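Local coordinates for DNA-binding protein HU (Thermus thermophilus HB8, PDB 5EKA) that wraps DNA as a histone-like homodimer, stabilising the duplex so that it does not denature in harsh surroundings, at residues A[50-54]-A[84-90]; A[60-64]-A[76-80]. All blocks are in the same frame, centred on the assembly; numbering follows the deposited sequence. Where two conformers were deposited one is given.

Contact 1 of 2, residues A[50-54]-A[84-90]; sequences TGFGT and FKPGKAL
The carbonyl oxygen of Thr54 takes two donors from the neighbouring strand: Lys85 N at 2.8 Å, in a nearly straight bond of 170° at the hydrogen, and the weaker CA-H of Phe84, whose CA lies 3.3 Å from that oxygen. Thr54 N returns a bond to Lys85 O at 2.9 Å, so Thr54 and Lys85 form an antiparallel hydrogen-bonded pair. One step on, Gly53 and Pro86 make a non-hydrogen-bonded pair. Having no side chain, Gly53 lets the Phe84 ring lie close, with Phe84 CE1 3.6 Å from Gly53 CA. Phe52 and Gly53 form a classic beta bulge opposite Leu49, where the hairpin from strand 46-49 enters strand 53-60.

Beyond the last strand pair, Phe52 O accepts Gly87 N at 2.8 Å. Gly87 is the N-cap residue, so this bond ties the bulge to the start of helix 88-94. On the apolar side, Phe52 CG stands anti to its backbone nitrogen (chi1 -177°), and Phe52 CE2 comes within 3.6 Å of Phe84 CZ. The two rings meet obliquely, their planes at 47°. Leu90 puts CD2 over one face of the Phe52 ring and runs alongside it, pointing the same way.

The second subunit continues this packing: its Val37 lies on Phe52, its Phe55 meets Phe84 edge-to-face, and its own Phe84 packs against Phe84. The Gly87 bond thus holds the bulge to the point where strand gives way to helix, while the phenylalanines and Leu90 join that turning point to the hydrophobic dimer interface.

Contact 2 of 2, residues A[60-64]-A[76-80]; sequences RKART and IPATQ
Segments 60-64 and 76-80 face each other as the outer part of the beta-ribbon arm of the HU fold, with one antiparallel hydrogen-bonded pair, Arg60 with Thr79. Arg60 N gives Thr79 O a 2.9 Å bond that is almost straight (177°), and Thr79 N answers to Arg60 O at 3.0 Å. The same Arg60 oxygen also receives the CA-H of Ala78, with Ala78 CA 3.2 Å from Arg60 O. Past this point the segments leave strand geometry, though Ala62 CB and Ala78 CB still come to 4.3 Å of each other. The approach of Ala62 to Ile76 is too short in the model to be trusted. Within residues 60-64, Thr64 OG1 donates to Lys61 O at 2.8 Å across the turn.

Arms of this kind in HU proteins reach into the DNA minor groove, which is consistent with the exposed, basic run here. On the face shared by Arg60 and Thr79, the arginine chain extends from CG to NE and passes the threonine hydroxyl. Thr79 OG1, set between its backbone nitrogen and carbonyl carbon (chi1 49°), meets the edge of the guanidinium and, in the conformer described here, accepts Arg60 NH1 at 2.9 Å, only 4° out of the guanidinium plane.

In the fold
Both contacts involve the ribbon of strands 53-60 and 79-86, neighbours in the antiparallel sheet, but at opposite ends of that pair. Contact 1 closes the base, where strand 79-86 gives way to helix 88-94; contact 2 lies out along the arm, on both sides of the unmodelled residues 65-75. Their centres lie about 27 Å apart, and the contacts do not touch directly; contact 2 is centred about 25 Å from the chain centre and contact 1 about 10 Å. Contact 1 is partly buried against the second subunit, whereas contact 2 is a surface contact that the partner reaches through Gln80, whose NE2 bonds to Val94 O of that subunit. The pair thus runs from dimer body to probable DNA-binding arm.

Contact 1 of 2, residues A[50-54]-A[84-90]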
loop_
_atom_site.group_PDB
_atom_site.type_symbol
_atom_site.label_atom_id
_atom_site.label_comp_id
_atom_site.label_asym_id
_atom_site.label_seq_id
_atom_site.Cartn_x
_atom_site.Cartn_y
_atom_site.Cartn_z
ATOM N N THR A 50 7.096 -6.704 4.271
ATOM C CA THR A 50 8.132 -7.542 3.731
ATOM C C THR A 50 7.666 -8.119 2.410
ATOM O O THR A 50 6.571 -8.653 2.312
ATOM C CB THR A 50 8.478 -8.704 4.709
ATOM O OG1 THR A 50 9.205 -8.175 5.819
ATOM C CG2 THR A 50 9.318 -9.753 4.041
ATOM N N GLY A 51 8.490 -7.953 1.392
ATOM C CA GLY A 51 8.191 -8.501 0.094
ATOM C C GLY A 51 7.409 -7.585 -0.798
ATOM O O GLY A 51 7.136 -7.954 -1.937
ATOM N N PHE A 52 7.059 -6.395 -0.292
ATOM C CA PHE A 52 6.212 -5.438 -1.017
ATOM C C PHE A 52 6.852 -4.042 -1.010
ATOM O O PHE A 52 7.345 -3.574 -2.030
ATOM C CB PHE A 52 4.780 -5.448 -0.468
ATOM C CG PHE A 52 3.839 -4.534 -1.202
ATOM C CD1 PHE A 52 3.344 -4.887 -2.439
ATOM C CD2 PHE A 52 3.478 -3.310 -0.665
ATOM C CE1 PHE A 52 2.469 -4.064 -3.132
ATOM C CE2 PHE A 52 2.590 -2.472 -1.335
ATOM C CZ PHE A 52 2.094 -2.845 -2.581
ATOM N N GLY A 53 6.935 -3.421 0.154
ATOM C CA GLY A 53 7.613 -2.136 0.267
ATOM C C GLY A 53 7.369 -1.494 1.620
ATOM O O GLY A 53 6.771 -2.099 2.496
ATOM N N THR A 54 7.891 -0.293 1.798
ATOM C CA THR A 54 7.760 0.394 3.084
ATOM C C THR A 54 7.109 1.753 2.907
ATOM O O THR A 54 7.525 2.539 2.042
ATOM C CB THR A 54 9.140 0.540 3.718
ATOM O OG1 THR A 54 9.729 -0.781 3.834
ATOM C CG2 THR A 54 9.119 1.229 5.068
ATOM N N PHE A 84 6.142 6.020 -0.192
ATOM C CA PHE A 84 6.305 4.557 -0.311
ATOM C C PHE A 84 7.597 4.253 -1.035
ATOM O O PHE A 84 7.906 4.875 -2.048
ATOM C CB PHE A 84 5.142 4.013 -1.092
ATOM C CG PHE A 84 5.228 2.563 -1.401
ATOM C CD1 PHE A 84 5.018 1.606 -0.411
ATOM C CD2 PHE A 84 5.429 2.161 -2.702
ATOM C CE1 PHE A 84 5.054 0.268 -0.726
ATOM C CE2 PHE A 84 5.455 0.815 -3.031
ATOM C CZ PHE A 84 5.298 -0.130 -2.044
ATOM N N LYS A 85 8.366 3.321 -0.459
ATOM C CA LYS A 85 9.607 2.857 -1.046
ATOM C C LYS A 85 9.365 1.403 -1.477
ATOM O O LYS A 85 9.282 0.502 -0.617
ATOM C CB LYS A 85 10.729 2.901 -0.017
ATOM C CG LYS A 85 12.026 2.389 -0.608
ATOM C CD LYS A 85 13.227 3.095 -0.056
ATOM C CE LYS A 85 14.417 2.909 -0.987
ATOM N NZ LYS A 85 14.743 1.474 -1.229
ATOM N N PRO A 86 9.281 1.165 -2.786
ATOM C CA PRO A 86 9.003 -0.205 -3.188
ATOM C C PRO A 86 10.177 -1.120 -2.923
ATOM O O PRO A 86 11.321 -0.696 -3.047
ATOM C CB PRO A 86 8.772 -0.100 -4.697
ATOM C CG PRO A 86 9.420 1.116 -5.108
ATOM C CD PRO A 86 9.350 2.067 -3.938
ATOM N N GLY A 87 9.860 -2.340 -2.532
ATOM C CA GLY A 87 10.848 -3.353 -2.316
ATOM C C GLY A 87 11.386 -3.932 -3.585
ATOM O O GLY A 87 10.831 -3.750 -4.665
ATOM N N LYS A 88 12.482 -4.673 -3.450
ATOM C CA LYS A 88 13.117 -5.242 -4.617
ATOM C C LYS A 88 12.242 -6.188 -5.421
ATOM O O LYS A 88 12.245 -6.161 -6.667
ATOM C CB LYS A 88 14.373 -5.991 -4.212
ATOM C CG LYS A 88 15.096 -6.573 -5.412
ATOM C CD LYS A 88 16.438 -7.095 -5.008
ATOM C CE LYS A 88 17.345 -7.377 -6.199
ATOM N NZ LYS A 88 16.867 -8.518 -7.026
ATOM N N ALA A 89 11.523 -7.058 -4.727
ATOM C CA ALA A 89 10.644 -8.004 -5.424
ATOM C C ALA A 89 9.620 -7.301 -6.314
ATOM O O ALA A 89 9.379 -7.707 -7.455
ATOM C CB ALA A 89 9.952 -8.912 -4.431
ATOM N N LEU A 90 9.033 -6.242 -5.781
ATOM C CA LEU A 90 8.028 -5.475 -6.512
ATOM C C LEU A 90 8.692 -4.735 -7.676
ATOM O O LEU A 90 8.187 -4.751 -8.799
ATOM C CB LEU A 90 7.312 -4.527 -5.569
ATOM C CG LEU A 90 6.223 -3.702 -6.259
ATOM C CD1 LEU A 90 5.148 -4.559 -6.889
ATOM C CD2 LEU A 90 5.641 -2.654 -5.326
#

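Contact 2 of 2, residues A[60-64]-A[76-80]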
loop_
_atom_site.group_PDB
_atom_site.type_symbol
_atom_site.label_atom_id
_atom_site.label_comp_id
_atom_site.label_asym_id
_atom_site.label_seq_id
_atom_site.Cartn_x
_atom_site.Cartn_y
_atom_site.Cartn_z
ATOM N N ARG A 60 10.424 17.656 4.885
ATOM C CA ARG A 60 11.095 18.707 4.168
ATOM C C ARG A 60 11.422 19.770 5.221
ATOM O O ARG A 60 10.540 20.228 5.918
ATOM C CB ARG A 60 10.179 19.292 3.091
ATOM C CG ARG A 60 9.362 18.277 2.284
ATOM C CD ARG A 60 8.686 18.966 1.097
ATOM N NE ARG A 60 7.821 18.090 0.294
ATOM C CZ ARG A 60 6.515 17.896 0.488
ATOM N NH1 ARG A 60 5.867 18.488 1.492
ATOM N NH2 ARG A 60 5.850 17.073 -0.323
ATOM N N LYS A 61 12.706 20.101 5.359
ATOM C CA LYS A 61 13.158 21.154 6.282
ATOM C C LYS A 61 12.621 22.502 5.839
ATOM O O LYS A 61 12.372 22.712 4.657
ATOM C CB LYS A 61 14.687 21.229 6.310
ATOM C CG LYS A 61 15.376 19.980 6.816
ATOM C CD LYS A 61 16.879 20.083 6.623
ATOM C CE LYS A 61 17.479 18.732 6.252
ATOM N NZ LYS A 61 18.962 18.781 6.135
ATOM N N ALA A 62 12.488 23.435 6.781
ATOM C CA ALA A 62 11.953 24.764 6.473
ATOM C C ALA A 62 12.727 25.506 5.381
ATOM O O ALA A 62 12.131 26.202 4.563
ATOM C CB ALA A 62 11.886 25.623 7.733
ATOM N N ARG A 63 14.041 25.381 5.362
ATOM C CA ARG A 63 14.817 25.989 4.250
ATOM C C ARG A 63 14.165 25.738 2.848
ATOM O O ARG A 63 13.609 26.652 2.231
ATOM C CB ARG A 63 16.295 25.538 4.293
ATOM C CG ARG A 63 16.569 24.223 5.026
ATOM C CD ARG A 63 17.997 23.770 4.822
ATOM N NE ARG A 63 18.147 22.385 4.341
ATOM C CZ ARG A 63 17.642 21.883 3.202
ATOM N NH1 ARG A 63 17.880 20.610 2.886
ATOM N NH2 ARG A 63 16.886 22.616 2.380
ATOM N N THR A 64 14.206 24.487 2.395
ATOM C CA THR A 64 13.509 23.998 1.185
ATOM C C THR A 64 12.735 25.072 0.402
ATOM O O THR A 64 12.124 24.797 -0.629
ATOM C CB THR A 64 12.569 22.821 1.598
ATOM O OG1 THR A 64 13.356 21.772 2.203
ATOM C CG2 THR A 64 11.736 22.253 0.404
ATOM N N ILE A 76 10.640 28.967 3.461
ATOM C CA ILE A 76 9.311 28.344 3.528
ATOM C C ILE A 76 9.264 27.334 4.684
ATOM O O ILE A 76 10.308 26.902 5.154
ATOM C CB ILE A 76 8.900 27.673 2.187
ATOM C CG1 ILE A 76 9.534 26.289 2.017
ATOM C CG2 ILE A 76 9.252 28.563 0.993
ATOM C CD1 ILE A 76 8.606 25.289 1.362
ATOM N N PRO A 77 8.053 26.946 5.142
ATOM C CA PRO A 77 7.988 26.187 6.396
ATOM C C PRO A 77 8.231 24.695 6.199
ATOM O O PRO A 77 8.107 24.187 5.080
ATOM C CB PRO A 77 6.553 26.417 6.868
ATOM C CG PRO A 77 5.788 26.812 5.650
ATOM C CD PRO A 77 6.731 27.060 4.513
ATOM N N ALA A 78 8.589 24.026 7.290
ATOM C CA ALA A 78 8.855 22.588 7.269
ATOM C C ALA A 78 7.534 21.858 7.034
ATOM O O ALA A 78 6.486 22.301 7.496
ATOM C CB ALA A 78 9.489 22.144 8.572
ATOM N N THR A 79 7.593 20.766 6.286
ATOM C CA THR A 79 6.404 19.992 5.970
ATOM C C THR A 79 6.760 18.522 6.065
ATOM O O THR A 79 7.903 18.157 6.139
ATOM C CB THR A 79 5.857 20.269 4.559
ATOM O OG1 THR A 79 6.917 20.200 3.628
ATOM C CG2 THR A 79 5.216 21.658 4.475
ATOM N N GLN A 80 5.743 17.683 6.138
ATOM C CA GLN A 80 6.000 16.247 6.166
ATOM C C GLN A 80 4.908 15.558 5.407
ATOM O O GLN A 80 3.796 16.061 5.338
ATOM C CB GLN A 80 6.145 15.724 7.593
ATOM C CG GLN A 80 4.931 15.854 8.476
ATOM C CD GLN A 80 5.216 15.496 9.942
ATOM O OE1 GLN A 80 6.242 15.877 10.513
ATOM N NE2 GLN A 80 4.295 14.773 10.559
#